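Importin-95 (Chaetomium thermophilum, PDB 4XRI) acts as an importin-beta nuclear transport receptor, a flexible HEAT-repeat protein that carries protein cargo into the nucleus and probably binds a small GTPase. Local coordinates at residues A87-Q92 with A128-P133; T40-Y45 with K71-A76; L104-L109 with N135-L140. The protein carries 2 engineered substitutions. One frame throughout, in Å; residues are numbered along the deposited sequence.

Contact 1: residues A87-Q92 with A128-P133; sequences AKWLNQ and AAIELP
The W89 side chain is directed at helix 114-131, CG lying opposite its backbone N (chi1 173°), while I130 keeps CG1 beside its own N and CG2 anti to it. The polar link is a hydrogen bond from NE1 of W89 to OE2 of E131, 3.2 Å long with an N-H...O angle of 159°. The acceptor lies almost in the indole plane, yet the donor arrives on the anti side of the carboxylate and out of its plane, the two planes being 62° apart. The other oxygen, OE1, forms a salt bridge with K102, so this buried carboxylate is held at both oxygens and its charge is probably balanced. Two helices of the HEAT-repeat solenoid, 79-91 and 114-131, are joined here near their C-terminal ends. CD1 of I130 lies 3.8 Å from CB of W89; CG2 of I130 lies 3.7 Å from CD2 of L90, the leucine and isoleucine lying alongside and running opposite ways. A leucine in place of W89 would probably leave OE2 of E131 without its N-H donor and open a gap beside I130. R98 and V101 of helix 95-108 also touch the W89 side chain.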
ATOM      1  N   ALA A  87       0.346  -4.584 -32.189  1.00 51.56           N
ATOM      2  CA  ALA A  87       0.988  -4.270 -33.460  1.00 52.34           C
ATOM      3  C   ALA A  87       1.103  -5.527 -34.315  1.00 53.51           C
ATOM      4  O   ALA A  87       1.052  -5.463 -35.546  1.00 54.96           O
ATOM      5  CB  ALA A  87       2.356  -3.659 -33.232  1.00 44.46           C
ATOM      6  N   LYS A  88       1.255  -6.671 -33.651  1.00 55.60           N
ATOM      7  CA  LYS A  88       1.339  -7.954 -34.340  1.00 61.89           C
ATOM      8  C   LYS A  88       0.021  -8.286 -35.034  1.00 51.68           C
ATOM      9  O   LYS A  88       0.017  -8.840 -36.135  1.00 44.09           O
ATOM     10  CB  LYS A  88       1.720  -9.075 -33.369  1.00 68.47           C
ATOM     11  CG  LYS A  88       3.100  -8.922 -32.743  1.00 74.37           C
ATOM     12  CD  LYS A  88       3.491 -10.159 -31.943  1.00 74.62           C
ATOM     13  CE  LYS A  88       3.648 -11.376 -32.846  1.00 73.58           C
ATOM     14  NZ  LYS A  88       4.015 -12.598 -32.077  1.00 70.93           N
ATOM     15  N   TRP A  89      -1.096  -7.946 -34.398  1.00 52.17           N
ATOM     16  CA  TRP A  89      -2.400  -8.174 -35.010  1.00 55.64           C
ATOM     17  C   TRP A  89      -2.596  -7.254 -36.207  1.00 59.10           C
ATOM     18  O   TRP A  89      -3.089  -7.672 -37.256  1.00 54.30           O
ATOM     19  CB  TRP A  89      -3.535  -7.959 -34.007  1.00 49.79           C
ATOM     20  CG  TRP A  89      -4.896  -8.017 -34.647  1.00 54.26           C
ATOM     21  CD1 TRP A  89      -5.622  -6.967 -35.131  1.00 52.34           C
ATOM     22  CD2 TRP A  89      -5.685  -9.190 -34.879  1.00 48.51           C
ATOM     23  NE1 TRP A  89      -6.815  -7.411 -35.646  1.00 46.94           N
ATOM     24  CE2 TRP A  89      -6.881  -8.773 -35.501  1.00 44.83           C
ATOM     25  CE3 TRP A  89      -5.500 -10.551 -34.618  1.00 46.78           C
ATOM     26  CZ2 TRP A  89      -7.883  -9.668 -35.870  1.00 40.07           C
ATOM     27  CZ3 TRP A  89      -6.498 -11.438 -34.979  1.00 44.71           C
ATOM     28  CH2 TRP A  89      -7.674 -10.993 -35.600  1.00 40.74           C
ATOM     29  N   LEU A  90      -2.202  -5.998 -36.037  1.00 52.57           N
ATOM     30  CA  LEU A  90      -2.385  -4.990 -37.071  1.00 57.26           C
ATOM     31  C   LEU A  90      -1.485  -5.201 -38.288  1.00 60.66           C
ATOM     32  O   LEU A  90      -1.950  -5.121 -39.426  1.00 55.23           O
ATOM     33  CB  LEU A  90      -2.141  -3.592 -36.492  1.00 57.95           C
ATOM     34  CG  LEU A  90      -3.267  -2.979 -35.656  1.00 55.56           C
ATOM     35  CD1 LEU A  90      -2.868  -1.597 -35.151  1.00 58.71           C
ATOM     36  CD2 LEU A  90      -4.552  -2.907 -36.465  1.00 47.03           C
ATOM     37  N   ASN A  91      -0.203  -5.473 -38.055  1.00 54.15           N
ATOM     38  CA  ASN A  91       0.776  -5.414 -39.139  1.00 65.04           C
ATOM     39  C   ASN A  91       1.486  -6.719 -39.493  1.00 64.12           C
ATOM     40  O   ASN A  91       2.276  -6.753 -40.438  1.00 68.80           O
ATOM     41  CB  ASN A  91       1.833  -4.361 -38.805  1.00 69.40           C
ATOM     42  CG  ASN A  91       1.288  -2.950 -38.868  1.00 72.47           C
ATOM     43  OD1 ASN A  91       0.537  -2.602 -39.780  1.00 70.40           O
ATOM     44  ND2 ASN A  91       1.656  -2.131 -37.891  1.00 75.71           N
ATOM     45  N   GLN A  92       1.219  -7.787 -38.753  1.00 62.40           N
ATOM     46  CA  GLN A  92       1.881  -9.056 -39.040  1.00 64.12           C
ATOM     47  C   GLN A  92       0.885 -10.147 -39.413  1.00 65.66           C
ATOM     48  O   GLN A  92       1.208 -11.336 -39.406  1.00 69.73           O
ATOM     49  CB  GLN A  92       2.735  -9.487 -37.849  1.00 64.93           C
ATOM     50  CG  GLN A  92       3.910  -8.555 -37.604  1.00 72.19           C
ATOM     51  CD  GLN A  92       4.746  -8.955 -36.409  1.00 78.60           C
ATOM     52  OE1 GLN A  92       5.097  -8.118 -35.577  1.00 78.42           O
ATOM     53  NE2 GLN A  92       5.079 -10.238 -36.321  1.00 82.76           N
ATOM     54  N   ALA A 128     -11.487  -6.346 -30.521  1.00 42.88           N
ATOM     55  CA  ALA A 128     -12.260  -5.109 -30.540  1.00 42.11           C
ATOM     56  C   ALA A 128     -11.460  -3.930 -29.998  1.00 43.21           C
ATOM     57  O   ALA A 128     -11.566  -2.812 -30.504  1.00 38.68           O
ATOM     58  CB  ALA A 128     -13.547  -5.280 -29.745  1.00 35.11           C
ATOM     59  N   ALA A 129     -10.659  -4.188 -28.968  1.00 41.25           N
ATOM     60  CA  ALA A 129      -9.838  -3.153 -28.348  1.00 40.94           C
ATOM     61  C   ALA A 129      -8.843  -2.579 -29.350  1.00 41.99           C
ATOM     62  O   ALA A 129      -8.415  -1.429 -29.236  1.00 43.33           O
ATOM     63  CB  ALA A 129      -9.113  -3.706 -27.136  1.00 39.23           C
ATOM     64  N   ILE A 130      -8.492  -3.388 -30.342  1.00 38.91           N
ATOM     65  CA  ILE A 130      -7.584  -2.965 -31.397  1.00 42.20           C
ATOM     66  C   ILE A 130      -8.324  -2.328 -32.571  1.00 42.75           C
ATOM     67  O   ILE A 130      -7.925  -1.275 -33.074  1.00 40.15           O
ATOM     68  CB  ILE A 130      -6.750  -4.152 -31.921  1.00 45.55           C
ATOM     69  CG1 ILE A 130      -5.934  -4.774 -30.788  1.00 48.07           C
ATOM     70  CG2 ILE A 130      -5.844  -3.704 -33.064  1.00 41.57           C
ATOM     71  CD1 ILE A 130      -5.291  -6.091 -31.166  1.00 50.76           C
ATOM     72  N   GLU A 131      -9.412  -2.960 -32.998  1.00 37.52           N
ATOM     73  CA  GLU A 131     -10.036  -2.603 -34.270  1.00 39.68           C
ATOM     74  C   GLU A 131     -11.111  -1.518 -34.197  1.00 37.05           C
ATOM     75  O   GLU A 131     -11.249  -0.718 -35.124  1.00 38.09           O
ATOM     76  CB  GLU A 131     -10.635  -3.849 -34.914  1.00 36.48           C
ATOM     77  CG  GLU A 131      -9.601  -4.841 -35.401  1.00 43.32           C
ATOM     78  CD  GLU A 131     -10.101  -5.672 -36.565  1.00 47.82           C
ATOM     79  OE1 GLU A 131     -11.331  -5.717 -36.777  1.00 44.86           O
ATOM     80  OE2 GLU A 131      -9.263  -6.266 -37.279  1.00 47.28           O
ATOM     81  N   LEU A 132     -11.871  -1.484 -33.108  1.00 36.50           N
ATOM     82  CA  LEU A 132     -12.961  -0.515 -32.983  1.00 42.66           C
ATOM     83  C   LEU A 132     -12.509   0.959 -32.970  1.00 41.34           C
ATOM     84  O   LEU A 132     -13.161   1.805 -33.588  1.00 41.09           O
ATOM     85  CB  LEU A 132     -13.784  -0.809 -31.730  1.00 35.42           C
ATOM     86  CG  LEU A 132     -14.660  -2.057 -31.824  1.00 39.28           C
ATOM     87  CD1 LEU A 132     -15.502  -2.229 -30.569  1.00 36.00           C
ATOM     88  CD2 LEU A 132     -15.552  -1.986 -33.052  1.00 40.12           C
ATOM     89  N   PRO A 133     -11.401   1.283 -32.270  1.00 43.58           N
ATOM     90  CA  PRO A 133     -10.942   2.674 -32.373  1.00 41.68           C
ATOM     91  C   PRO A 133     -10.551   3.078 -33.797  1.00 42.20           C
ATOM     92  O   PRO A 133     -10.665   4.250 -34.157  1.00 44.93           O
ATOM     93  CB  PRO A 133      -9.720   2.708 -31.446  1.00 42.30           C
ATOM     94  CG  PRO A 133      -9.969   1.635 -30.463  1.00 44.14           C
ATOM     95  CD  PRO A 133     -10.661   0.550 -31.226  1.00 38.94           C
TER

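Contact 2: residues T40-Y45 with K71-A76; sequences TNFSQY and KNAFSA
A73 is met by two aromatic side chains, F42 and Y45, which stand three residues apart on helix 42-54 and so project from neighbouring turns. The apolar contacts converge on one methyl group. CB of A73 lies 3.9 Å from CE1 of F42 and 3.8 Å from CE2 of Y45. Around the tyrosine ring that methyl sits at the edge, near the plane, so the ring presents its rim to the alanine. In both aromatics CG is directed away from the backbone N (chi1 -175° in F42 and 178° in Y45), and this shared setting carries the two rings out side by side.

A second kind of contact is polar on one side alone. The carbonyl O of A73 approaches the rim of the phenylalanine, 3.3 Å from CZ of F42 and close to the ring plane; CE1 of F42 is 3.4 Å from the same O of A73. An aromatic edge is weakly positive, so the approach is consistent with a mild electrostatic attraction.

As for hydrogen bonds, none joins the two segments. At the N-cap of helix 42-54, OD1 of N41 accepts from N of Q44 over 3.2 Å; the bond is nearly straight at the hydrogen (165°), although the donor stands above the amide plane.

The contact belongs to the N-terminal helices of the HEAT-repeat array: it sets the start of helix 42-54 against the chain where helix 60-72 gives way to the loop. Y45 also packs on L34, A37 and A38 of helix 24-40, and F42 touches K88 of helix 79-91. With dispersion at the A73 methyl and a weak approach of C-H edge to carbonyl, the pairing of the two segments probably depends on close fit more than on directed polar bonds.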
ATOM      1  N   THR A  40       7.388 -18.536 -35.596  1.00 74.26           N
ATOM      2  CA  THR A  40       7.675 -19.047 -36.934  1.00 78.00           C
ATOM      3  C   THR A  40       6.615 -18.608 -37.953  1.00 75.49           C
ATOM      4  O   THR A  40       6.956 -18.203 -39.066  1.00 75.16           O
ATOM      5  CB  THR A  40       7.808 -20.591 -36.934  1.00 92.67           C
ATOM      6  OG1 THR A  40       8.094 -21.046 -38.259  1.00 90.75           O
ATOM      7  CG2 THR A  40       6.547 -21.273 -36.420  1.00 90.62           C
ATOM      8  N   ASN A  41       5.341 -18.679 -37.577  1.00 75.93           N
ATOM      9  CA  ASN A  41       4.260 -18.227 -38.443  1.00 70.75           C
ATOM     10  C   ASN A  41       3.096 -17.763 -37.584  1.00 69.41           C
ATOM     11  O   ASN A  41       2.247 -18.562 -37.183  1.00 67.18           O
ATOM     12  CB  ASN A  41       3.819 -19.337 -39.404  1.00 68.13           C
ATOM     13  CG  ASN A  41       2.903 -18.832 -40.514  1.00 65.28           C
ATOM     14  OD1 ASN A  41       2.233 -17.810 -40.374  1.00 69.50           O
ATOM     15  ND2 ASN A  41       2.872 -19.558 -41.626  1.00 70.75           N
ATOM     16  N   PHE A  42       3.064 -16.464 -37.309  1.00 69.96           N
ATOM     17  CA  PHE A  42       2.087 -15.890 -36.393  1.00 66.96           C
ATOM     18  C   PHE A  42       0.654 -16.078 -36.883  1.00 63.64           C
ATOM     19  O   PHE A  42      -0.239 -16.400 -36.101  1.00 63.96           O
ATOM     20  CB  PHE A  42       2.379 -14.406 -36.177  1.00 63.09           C
ATOM     21  CG  PHE A  42       1.490 -13.756 -35.161  1.00 59.61           C
ATOM     22  CD1 PHE A  42       1.580 -14.102 -33.823  1.00 57.47           C
ATOM     23  CD2 PHE A  42       0.568 -12.797 -35.540  1.00 54.32           C
ATOM     24  CE1 PHE A  42       0.765 -13.506 -32.882  1.00 53.66           C
ATOM     25  CE2 PHE A  42      -0.252 -12.197 -34.603  1.00 46.86           C
ATOM     26  CZ  PHE A  42      -0.153 -12.552 -33.273  1.00 50.33           C
ATOM     27  N   SER A  43       0.443 -15.885 -38.181  1.00 56.57           N
ATOM     28  CA  SER A  43      -0.885 -16.024 -38.769  1.00 58.54           C
ATOM     29  C   SER A  43      -1.412 -17.449 -38.645  1.00 62.28           C
ATOM     30  O   SER A  43      -2.568 -17.664 -38.277  1.00 65.08           O
ATOM     31  CB  SER A  43      -0.866 -15.602 -40.240  1.00 60.26           C
ATOM     32  OG  SER A  43      -0.612 -14.213 -40.361  1.00 69.48           O
ATOM     33  N   GLN A  44      -0.557 -18.420 -38.947  1.00 62.60           N
ATOM     34  CA  GLN A  44      -0.941 -19.825 -38.873  1.00 68.22           C
ATOM     35  C   GLN A  44      -1.200 -20.228 -37.426  1.00 58.81           C
ATOM     36  O   GLN A  44      -2.057 -21.069 -37.147  1.00 58.44           O
ATOM     37  CB  GLN A  44       0.142 -20.712 -39.488  1.00 74.54           C
ATOM     38  CG  GLN A  44      -0.393 -21.973 -40.143  1.00 81.68           C
ATOM     39  CD  GLN A  44      -1.294 -21.677 -41.329  1.00 83.39           C
ATOM     40  OE1 GLN A  44      -1.214 -20.606 -41.934  1.00 87.78           O
ATOM     41  NE2 GLN A  44      -2.161 -22.625 -41.664  1.00 76.51           N
ATOM     42  N   TYR A  45      -0.448 -19.617 -36.516  1.00 55.72           N
ATOM     43  CA  TYR A  45      -0.645 -19.802 -35.082  1.00 55.93           C
ATOM     44  C   TYR A  45      -2.045 -19.345 -34.685  1.00 55.58           C
ATOM     45  O   TYR A  45      -2.747 -20.031 -33.941  1.00 57.87           O
ATOM     46  CB  TYR A  45       0.425 -19.034 -34.301  1.00 51.88           C
ATOM     47  CG  TYR A  45       0.312 -19.107 -32.792  1.00 53.55           C
ATOM     48  CD1 TYR A  45       0.494 -20.307 -32.116  1.00 54.81           C
ATOM     49  CD2 TYR A  45       0.060 -17.965 -32.040  1.00 56.68           C
ATOM     50  CE1 TYR A  45       0.406 -20.372 -30.735  1.00 55.18           C
ATOM     51  CE2 TYR A  45      -0.029 -18.019 -30.660  1.00 57.28           C
ATOM     52  CZ  TYR A  45       0.147 -19.225 -30.013  1.00 55.70           C
ATOM     53  OH  TYR A  45       0.058 -19.283 -28.641  1.00 52.78           O
ATOM     54  N   LYS A  71      -6.113 -15.185 -27.435  1.00 43.56           N
ATOM     55  CA  LYS A  71      -6.253 -13.867 -26.829  1.00 47.51           C
ATOM     56  C   LYS A  71      -4.892 -13.287 -26.461  1.00 58.18           C
ATOM     57  O   LYS A  71      -4.611 -12.116 -26.721  1.00 50.71           O
ATOM     58  CB  LYS A  71      -7.150 -13.944 -25.587  1.00 48.25           C
ATOM     59  CG  LYS A  71      -7.374 -12.613 -24.876  1.00 55.96           C
ATOM     60  CD  LYS A  71      -6.490 -12.468 -23.640  1.00 62.47           C
ATOM     61  CE  LYS A  71      -6.775 -13.548 -22.609  1.00 63.00           C
ATOM     62  NZ  LYS A  71      -5.948 -13.363 -21.381  1.00 58.72           N
ATOM     63  N   ASN A  72      -4.050 -14.121 -25.859  1.00 58.63           N
ATOM     64  CA  ASN A  72      -2.732 -13.692 -25.408  1.00 55.39           C
ATOM     65  C   ASN A  72      -1.747 -13.475 -26.549  1.00 55.69           C
ATOM     66  O   ASN A  72      -0.648 -12.959 -26.340  1.00 62.85           O
ATOM     67  CB  ASN A  72      -2.151 -14.714 -24.431  1.00 48.94           C
ATOM     68  CG  ASN A  72      -2.844 -14.694 -23.085  1.00 50.57           C
ATOM     69  OD1 ASN A  72      -3.447 -13.693 -22.701  1.00 55.94           O
ATOM     70  ND2 ASN A  72      -2.753 -15.799 -22.357  1.00 51.65           N
ATOM     71  N   ALA A  73      -2.140 -13.871 -27.754  1.00 47.80           N
ATOM     72  CA  ALA A  73      -1.262 -13.739 -28.909  1.00 50.75           C
ATOM     73  C   ALA A  73      -1.169 -12.290 -29.372  1.00 57.73           C
ATOM     74  O   ALA A  73      -0.221 -11.911 -30.059  1.00 55.76           O
ATOM     75  CB  ALA A  73      -1.738 -14.627 -30.045  1.00 49.28           C
ATOM     76  N   PHE A  74      -2.151 -11.480 -28.989  1.00 50.47           N
ATOM     77  CA  PHE A  74      -2.148 -10.068 -29.352  1.00 51.02           C
ATOM     78  C   PHE A  74      -2.780  -9.196 -28.269  1.00 48.33           C
ATOM     79  O   PHE A  74      -3.414  -8.185 -28.567  1.00 57.90           O
ATOM     80  CB  PHE A  74      -2.869  -9.856 -30.687  1.00 48.18           C
ATOM     81  CG  PHE A  74      -4.173 -10.597 -30.801  1.00 48.85           C
ATOM     82  CD1 PHE A  74      -5.350 -10.031 -30.345  1.00 48.39           C
ATOM     83  CD2 PHE A  74      -4.220 -11.857 -31.374  1.00 51.09           C
ATOM     84  CE1 PHE A  74      -6.550 -10.708 -30.453  1.00 56.78           C
ATOM     85  CE2 PHE A  74      -5.416 -12.540 -31.485  1.00 53.51           C
ATOM     86  CZ  PHE A  74      -6.584 -11.964 -31.025  1.00 50.20           C
ATOM     87  N   SER A  75      -2.603  -9.592 -27.011  1.00 47.48           N
ATOM     88  CA  SER A  75      -3.072  -8.786 -25.888  1.00 53.71           C
ATOM     89  C   SER A  75      -2.267  -9.069 -24.624  1.00 59.33           C
ATOM     90  O   SER A  75      -1.743 -10.167 -24.444  1.00 63.11           O
ATOM     91  CB  SER A  75      -4.560  -9.029 -25.628  1.00 50.55           C
ATOM     92  OG  SER A  75      -4.781 -10.352 -25.182  1.00 60.07           O
ATOM     93  N   ALA A  76      -2.169  -8.066 -23.754  1.00 59.03           N
ATOM     94  CA  ALA A  76      -1.448  -8.200 -22.492  1.00 58.99           C
ATOM     95  C   ALA A  76      -1.867  -7.117 -21.503  1.00 64.84           C
ATOM     96  O   ALA A  76      -2.422  -6.093 -21.892  1.00 66.88           O
ATOM     97  CB  ALA A  76       0.056  -8.145 -22.729  1.00 52.13           C
TER

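Contact 3: residues L104-L109 with N135-L140; sequences LALETL and NQWPEL
L106 packs against W137 and L140, joining helix 95-108 of the HEAT-repeat solenoid to the loop after helix 114-131 and to the first residue of helix 140-150. The tight part is small and wholly apolar. Both CG and CD1 of L106 come to 3.8 Å from CZ2 of W137, CG standing obliquely to the indole, and the leucine and tryptophan side chains overlap head to tail. The chi1 of L106, -103°, is well away from a staggered value, which suggests a side chain turned to fit against the ring. The second approach is slacker: CD2 of L106 lies 4.1 Å from CD1 of L140. K102 makes a cation-pi contact with W137, and I127 of helix 114-131 also packs on it.

The loop itself is shaped by two motifs. N135, with positive phi, is the C-prime residue of a Schellman motif ending helix 114-131, and W137 to L140 form a type I turn closed by L140 N to W137 O. This turn divides the two sides: W137 and L140 are buried, whereas P138 and E139 between them are exposed, though E139 brings OE1 to the edge of the W137 ring, in its plane. Exposed too is E107, beside L106 on the helix. On the buried side L140 holds CG anti to the backbone N (chi1 -180°), which sets its CD1 over one face of the W137 indole, 3.8 Å above the plane and toward the rim.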
ATOM      1  N   LEU A 104     -14.792 -16.823 -37.030  1.00 40.58           N
ATOM      2  CA  LEU A 104     -14.828 -18.044 -36.231  1.00 43.27           C
ATOM      3  C   LEU A 104     -15.042 -17.738 -34.751  1.00 45.45           C
ATOM      4  O   LEU A 104     -15.772 -18.452 -34.060  1.00 40.48           O
ATOM      5  CB  LEU A 104     -13.541 -18.850 -36.420  1.00 48.18           C
ATOM      6  CG  LEU A 104     -13.433 -19.649 -37.719  1.00 52.44           C
ATOM      7  CD1 LEU A 104     -12.121 -20.418 -37.765  1.00 55.08           C
ATOM      8  CD2 LEU A 104     -14.614 -20.595 -37.861  1.00 56.08           C
ATOM      9  N   ALA A 105     -14.405 -16.673 -34.273  1.00 45.34           N
ATOM     10  CA  ALA A 105     -14.567 -16.241 -32.890  1.00 42.31           C
ATOM     11  C   ALA A 105     -16.014 -15.832 -32.632  1.00 35.19           C
ATOM     12  O   ALA A 105     -16.607 -16.218 -31.623  1.00 34.19           O
ATOM     13  CB  ALA A 105     -13.622 -15.091 -32.570  1.00 35.59           C
ATOM     14  N   LEU A 106     -16.566 -15.047 -33.552  1.00 38.20           N
ATOM     15  CA  LEU A 106     -17.960 -14.618 -33.480  1.00 33.63           C
ATOM     16  C   LEU A 106     -18.919 -15.799 -33.423  1.00 41.01           C
ATOM     17  O   LEU A 106     -19.843 -15.827 -32.610  1.00 39.14           O
ATOM     18  CB  LEU A 106     -18.311 -13.735 -34.680  1.00 42.32           C
ATOM     19  CG  LEU A 106     -18.407 -12.225 -34.459  1.00 53.95           C
ATOM     20  CD1 LEU A 106     -18.925 -11.540 -35.716  1.00 54.34           C
ATOM     21  CD2 LEU A 106     -19.297 -11.918 -33.263  1.00 51.28           C
ATOM     22  N   GLU A 107     -18.693 -16.772 -34.299  1.00 36.61           N
ATOM     23  CA  GLU A 107     -19.568 -17.932 -34.404  1.00 36.04           C
ATOM     24  C   GLU A 107     -19.513 -18.818 -33.157  1.00 36.74           C
ATOM     25  O   GLU A 107     -20.501 -19.460 -32.801  1.00 38.83           O
ATOM     26  CB  GLU A 107     -19.211 -18.748 -35.651  1.00 38.44           C
ATOM     27  CG  GLU A 107     -19.623 -18.077 -36.953  1.00 39.16           C
ATOM     28  CD  GLU A 107     -18.966 -18.691 -38.177  1.00 56.48           C
ATOM     29  OE1 GLU A 107     -19.258 -18.232 -39.301  1.00 60.44           O
ATOM     30  OE2 GLU A 107     -18.154 -19.627 -38.017  1.00 56.04           O
ATOM     31  N   THR A 108     -18.365 -18.829 -32.489  1.00 37.46           N
ATOM     32  CA  THR A 108     -18.149 -19.674 -31.316  1.00 35.53           C
ATOM     33  C   THR A 108     -18.977 -19.198 -30.113  1.00 39.35           C
ATOM     34  O   THR A 108     -19.227 -19.956 -29.173  1.00 41.37           O
ATOM     35  CB  THR A 108     -16.646 -19.717 -30.948  1.00 44.65           C
ATOM     36  OG1 THR A 108     -15.894 -20.197 -32.069  1.00 44.00           O
ATOM     37  CG2 THR A 108     -16.376 -20.633 -29.754  1.00 39.18           C
ATOM     38  N   LEU A 109     -19.420 -17.943 -30.155  1.00 37.39           N
ATOM     39  CA  LEU A 109     -20.286 -17.405 -29.106  1.00 38.34           C
ATOM     40  C   LEU A 109     -21.563 -18.228 -28.940  1.00 38.89           C
ATOM     41  O   LEU A 109     -22.145 -18.278 -27.856  1.00 37.63           O
ATOM     42  CB  LEU A 109     -20.659 -15.952 -29.402  1.00 38.79           C
ATOM     43  CG  LEU A 109     -19.568 -14.881 -29.370  1.00 36.36           C
ATOM     44  CD1 LEU A 109     -20.190 -13.514 -29.611  1.00 33.78           C
ATOM     45  CD2 LEU A 109     -18.813 -14.906 -28.049  1.00 38.78           C
ATOM     46  N   ASN A 135     -12.019   1.699 -36.369  1.00 41.23           N
ATOM     47  CA  ASN A 135     -13.231   1.410 -37.132  1.00 41.50           C
ATOM     48  C   ASN A 135     -13.029   0.290 -38.157  1.00 45.57           C
ATOM     49  O   ASN A 135     -13.455   0.391 -39.308  1.00 39.14           O
ATOM     50  CB  ASN A 135     -13.730   2.681 -37.824  1.00 43.96           C
ATOM     51  CG  ASN A 135     -15.166   2.565 -38.296  1.00 51.82           C
ATOM     52  OD1 ASN A 135     -15.925   1.720 -37.819  1.00 53.03           O
ATOM     53  ND2 ASN A 135     -15.547   3.418 -39.240  1.00 49.60           N
ATOM     54  N   GLN A 136     -12.388  -0.790 -37.722  1.00 39.17           N
ATOM     55  CA  GLN A 136     -12.058  -1.897 -38.615  1.00 42.57           C
ATOM     56  C   GLN A 136     -12.968  -3.113 -38.416  1.00 39.98           C
ATOM     57  O   GLN A 136     -12.838  -4.117 -39.116  1.00 46.00           O
ATOM     58  CB  GLN A 136     -10.594  -2.294 -38.425  1.00 38.47           C
ATOM     59  CG  GLN A 136      -9.622  -1.244 -38.937  1.00 40.18           C
ATOM     60  CD  GLN A 136      -8.190  -1.499 -38.516  1.00 52.16           C
ATOM     61  OE1 GLN A 136      -7.932  -2.251 -37.576  1.00 45.59           O
ATOM     62  NE2 GLN A 136      -7.247  -0.875 -39.215  1.00 55.34           N
ATOM     63  N   TRP A 137     -13.886  -3.019 -37.460  1.00 44.02           N
ATOM     64  CA  TRP A 137     -14.911  -4.046 -37.277  1.00 42.86           C
ATOM     65  C   TRP A 137     -16.279  -3.396 -37.082  1.00 43.23           C
ATOM     66  O   TRP A 137     -16.866  -3.492 -36.003  1.00 40.05           O
ATOM     67  CB  TRP A 137     -14.571  -4.943 -36.085  1.00 43.23           C
ATOM     68  CG  TRP A 137     -15.184  -6.315 -36.147  1.00 41.17           C
ATOM     69  CD1 TRP A 137     -16.123  -6.761 -37.033  1.00 39.17           C
ATOM     70  CD2 TRP A 137     -14.881  -7.426 -35.288  1.00 37.19           C
ATOM     71  NE1 TRP A 137     -16.426  -8.078 -36.776  1.00 39.66           N
ATOM     72  CE2 TRP A 137     -15.681  -8.507 -35.715  1.00 37.81           C
ATOM     73  CE3 TRP A 137     -14.016  -7.606 -34.208  1.00 40.12           C
ATOM     74  CZ2 TRP A 137     -15.635  -9.752 -35.089  1.00 43.21           C
ATOM     75  CZ3 TRP A 137     -13.975  -8.844 -33.592  1.00 38.28           C
ATOM     76  CH2 TRP A 137     -14.779  -9.900 -34.033  1.00 36.51           C
ATOM     77  N   PRO A 138     -16.789  -2.721 -38.126  1.00 42.06           N
ATOM     78  CA  PRO A 138     -18.036  -1.956 -38.002  1.00 39.60           C
ATOM     79  C   PRO A 138     -19.263  -2.827 -37.736  1.00 40.55           C
ATOM     80  O   PRO A 138     -20.285  -2.307 -37.289  1.00 49.26           O
ATOM     81  CB  PRO A 138     -18.153  -1.258 -39.362  1.00 45.77           C
ATOM     82  CG  PRO A 138     -17.393  -2.131 -40.294  1.00 47.53           C
ATOM     83  CD  PRO A 138     -16.245  -2.665 -39.495  1.00 45.69           C
ATOM     84  N   GLU A 139     -19.159  -4.126 -37.992  1.00 42.50           N
ATOM     85  CA  GLU A 139     -20.304  -5.023 -37.840  1.00 46.84           C
ATOM     86  C   GLU A 139     -20.481  -5.530 -36.412  1.00 45.09           C
ATOM     87  O   GLU A 139     -21.551  -6.028 -36.055  1.00 41.19           O
ATOM     88  CB  GLU A 139     -20.173  -6.226 -38.781  1.00 48.69           C
ATOM     89  CG  GLU A 139     -19.978  -5.879 -40.249  1.00 56.51           C
ATOM     90  CD  GLU A 139     -18.517  -5.779 -40.644  1.00 61.72           C
ATOM     91  OE1 GLU A 139     -17.663  -5.628 -39.746  1.00 57.11           O
ATOM     92  OE2 GLU A 139     -18.224  -5.862 -41.855  1.00 70.24           O
ATOM     93  N   LEU A 140     -19.439  -5.389 -35.599  1.00 41.30           N
ATOM     94  CA  LEU A 140     -19.352  -6.101 -34.324  1.00 42.34           C
ATOM     95  C   LEU A 140     -20.444  -5.777 -33.301  1.00 41.80           C
ATOM     96  O   LEU A 140     -21.206  -6.661 -32.908  1.00 38.91           O
ATOM     97  CB  LEU A 140     -17.993  -5.844 -33.679  1.00 41.11           C
ATOM     98  CG  LEU A 140     -17.825  -6.559 -32.338  1.00 39.63           C
ATOM     99  CD1 LEU A 140     -17.992  -8.063 -32.509  1.00 36.81           C
ATOM    100  CD2 LEU A 140     -16.482  -6.234 -31.712  1.00 39.05           C
TER

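Contact 2 closes before the other two open, while contacts 1 and 3 interleave, their segments alternating along the chain. All three lie among the helices between 24-40 and 140-150, on the same side of the chain's centre. Contact 1 is the middle member: its centre is about 12 Å from that of contact 2 and about 13 Å from that of contact 3. Contacts 2 and 3 are about 17 Å apart between centres and do not touch. F74 of contact 2 packs on W89, and E131 O probably accepts a hydrogen bond from Q136 N of contact 3. Neighbouring helices of the N-terminal HEAT-repeat solenoid thus share their packing, with contact 1 bridging the other two.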